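Local coordinates for protein o-succinylbenzoate synthase (PDB 3H7V) that converts 2-succinyl-6-hydroxy-2,4-cyclohexadiene-1-carboxylate to 2-succinylbenzoate, a dehydration step of phylloquinone biosynthesis that uses a magnesium ion, at residues V193-P198 against L218-V223. Numbering follows the deposited sequence.
With MG (magnesium ion), chain B.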
loop_
_atom_site.group_PDB
_atom_site.type_symbol
_atom_site.label_atom_id
_atom_site.label_comp_id
_atom_site.label_asym_id
_atom_site.label_seq_id
_atom_site.Cartn_x
_atom_site.Cartn_y
_atom_site.Cartn_z
ATOM N N VAL A 193 5.856 -13.878 -4.786
ATOM C CA VAL A 193 5.311 -14.350 -3.524
ATOM C C VAL A 193 5.548 -13.178 -2.583
ATOM O O VAL A 193 6.680 -12.730 -2.416
ATOM C CB VAL A 193 6.047 -15.596 -2.990
ATOM C CG1 VAL A 193 5.554 -15.916 -1.590
ATOM C CG2 VAL A 193 5.788 -16.782 -3.905
ATOM N N GLU A 194 4.475 -12.670 -1.992
ATOM C CA GLU A 194 4.563 -11.525 -1.094
ATOM C C GLU A 194 4.799 -11.950 0.354
ATOM O O GLU A 194 4.069 -12.780 0.890
ATOM C CB GLU A 194 3.272 -10.699 -1.200
ATOM C CG GLU A 194 3.381 -9.247 -0.726
ATOM C CD GLU A 194 2.182 -8.401 -1.142
ATOM O OE1 GLU A 194 2.021 -8.129 -2.351
ATOM O OE2 GLU A 194 1.396 -8.005 -0.261
ATOM N N GLN A 195 5.839 -11.381 0.962
ATOM C CA GLN A 195 6.210 -11.630 2.358
ATOM C C GLN A 195 6.116 -13.097 2.796
ATOM O O GLN A 195 5.294 -13.457 3.637
ATOM C CB GLN A 195 5.341 -10.759 3.276
ATOM C CG GLN A 195 5.922 -10.487 4.660
ATOM C CD GLN A 195 7.105 -9.535 4.628
ATOM O OE1 GLN A 195 7.057 -8.485 3.981
ATOM N NE2 GLN A 195 8.173 -9.890 5.339
ATOM N N PRO A 196 6.980 -13.966 2.247
ATOM C CA PRO A 196 6.919 -15.379 2.643
ATOM C C PRO A 196 7.232 -15.616 4.119
ATOM O O PRO A 196 6.675 -16.521 4.740
ATOM C CB PRO A 196 7.933 -16.045 1.709
ATOM C CG PRO A 196 8.912 -14.931 1.411
ATOM C CD PRO A 196 7.992 -13.752 1.200
ATOM N N LEU A 197 8.114 -14.794 4.680
ATOM C CA LEU A 197 8.505 -14.926 6.085
ATOM C C LEU A 197 8.224 -13.635 6.842
ATOM O O LEU A 197 8.089 -12.570 6.238
ATOM C CB LEU A 197 10.003 -15.232 6.185
ATOM C CG LEU A 197 10.524 -16.485 5.476
ATOM C CD1 LEU A 197 12.046 -16.495 5.521
ATOM C CD2 LEU A 197 9.958 -17.728 6.140
ATOM N N PRO A 198 8.133 -13.709 8.177
ATOM C CA PRO A 198 7.875 -12.499 8.962
ATOM C C PRO A 198 9.083 -11.561 8.883
ATOM O O PRO A 198 10.212 -11.999 8.661
ATOM C CB PRO A 198 7.626 -13.041 10.366
ATOM C CG PRO A 198 8.463 -14.286 10.401
ATOM C CD PRO A 198 8.212 -14.899 9.044
ATOM N N LEU A 218 8.477 -7.608 -0.718
ATOM C CA LEU A 218 8.429 -7.214 0.682
ATOM C C LEU A 218 7.205 -6.326 0.861
ATOM O O LEU A 218 6.946 -5.441 0.043
ATOM C CB LEU A 218 9.684 -6.430 1.061
ATOM C CG LEU A 218 10.991 -7.213 0.970
ATOM C CD1 LEU A 218 12.148 -6.270 1.228
ATOM C CD2 LEU A 218 10.987 -8.359 1.971
ATOM N N ASP A 219 6.450 -6.564 1.926
ATOM C CA ASP A 219 5.256 -5.763 2.203
ATOM C C ASP A 219 5.334 -5.344 3.663
ATOM O O ASP A 219 5.686 -4.204 3.967
ATOM C CB ASP A 219 3.994 -6.592 1.931
ATOM C CG ASP A 219 2.708 -5.807 2.164
ATOM O OD1 ASP A 219 2.783 -4.593 2.437
ATOM O OD2 ASP A 219 1.616 -6.412 2.072
ATOM N N GLU A 220 5.036 -6.274 4.562
ATOM C CA GLU A 220 5.098 -5.995 5.993
ATOM C C GLU A 220 6.491 -5.492 6.387
ATOM O O GLU A 220 6.638 -4.703 7.335
ATOM C CB GLU A 220 4.753 -7.257 6.794
ATOM C CG GLU A 220 3.260 -7.573 6.879
ATOM C CD GLU A 220 2.705 -8.314 5.672
ATOM O OE1 GLU A 220 3.421 -8.477 4.662
ATOM O OE2 GLU A 220 1.527 -8.737 5.738
ATOM N N SER A 221 7.508 -5.939 5.651
ATOM C CA SER A 221 8.891 -5.537 5.915
ATOM C C SER A 221 9.212 -4.100 5.517
ATOM O O SER A 221 10.188 -3.526 6.003
ATOM C CB SER A 221 9.872 -6.458 5.180
ATOM O OG SER A 221 9.957 -7.729 5.796
ATOM N N VAL A 222 8.408 -3.515 4.633
ATOM C CA VAL A 222 8.684 -2.152 4.188
ATOM C C VAL A 222 7.519 -1.186 4.327
ATOM O O VAL A 222 6.604 -1.168 3.508
ATOM C CB VAL A 222 9.194 -2.129 2.712
ATOM C CG1 VAL A 222 10.612 -2.683 2.645
ATOM C CG2 VAL A 222 8.280 -2.955 1.820
ATOM N N VAL A 223 7.563 -0.381 5.381
ATOM C CA VAL A 223 6.516 0.605 5.623
ATOM C C VAL A 223 7.039 2.002 5.302
ATOM O O VAL A 223 6.471 2.722 4.481
ATOM C CB VAL A 223 6.048 0.566 7.098
ATOM C CG1 VAL A 223 4.989 1.632 7.344
ATOM C CG2 VAL A 223 5.490 -0.809 7.428
HETATM MG MG MG B . 0.744 -8.182 1.546
HETATM O O HOH W 1 2.281 -9.346 2.345
HETATM O O HOH W 2 -0.134 -8.284 3.457
HETATM O O HOH W 3 -1.103 -7.198 1.007
#
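The side-chain amide of Q195 meets the turn D219-V222 with E220 CB over one face, 3.9 Å from Q195 CD. At the oxygen end, D219 N donates to Q195 OE1 at 2.9 Å, nearly in line with the C=O bond. S221 N reaches the same oxygen at 3.1 Å from above the carbonyl plane, on the side where E220 CB lies. At the nitrogen end, Q195 NE2 gives one hydrogen to S221 OG, slightly tilted from the amide plane. The other goes to L197 O in that plane at 2.8 Å, so the bond closes within its own loop. Four bonds therefore fix the flip and rotation of a buried amide. The bend at chi2 (71°) turns the amide toward the turn. E220 lies across the Q195 chain, its OE1 3.2 Å from Q195 CG, with carboxylate and amide planes 76° apart. L205 of helix 202-211 touches both Q195 and S221.

E194 and D219 stand at the C-terminal ends of adjacent parallel strands of the barrel. Their carboxylates are turned 87° to each other. E194 OE2 binds magnesium at 1.9 Å and D219 OD2 at 2.0 Å; D165 and three waters complete the site. D219 OD1 forms a salt bridge to K243, the predicted proton acceptor. E220 is second-shell: OE1 and OE2 accept from two different metal-bound waters. Replacing Q195 with a leucine would probably leave D219 N and S221 N without their shared acceptor and let the turn carrying D219 shift.

E194 OE2 and D219 OD2, 2.8 Å apart, are not hydrogen-bonded. They are neighbouring ligands of the same ion, whose positive charge probably offsets their repulsion. This is the acidic metal site of the enolase superfamily barrel, with a neutral amide bracing the loops behind it.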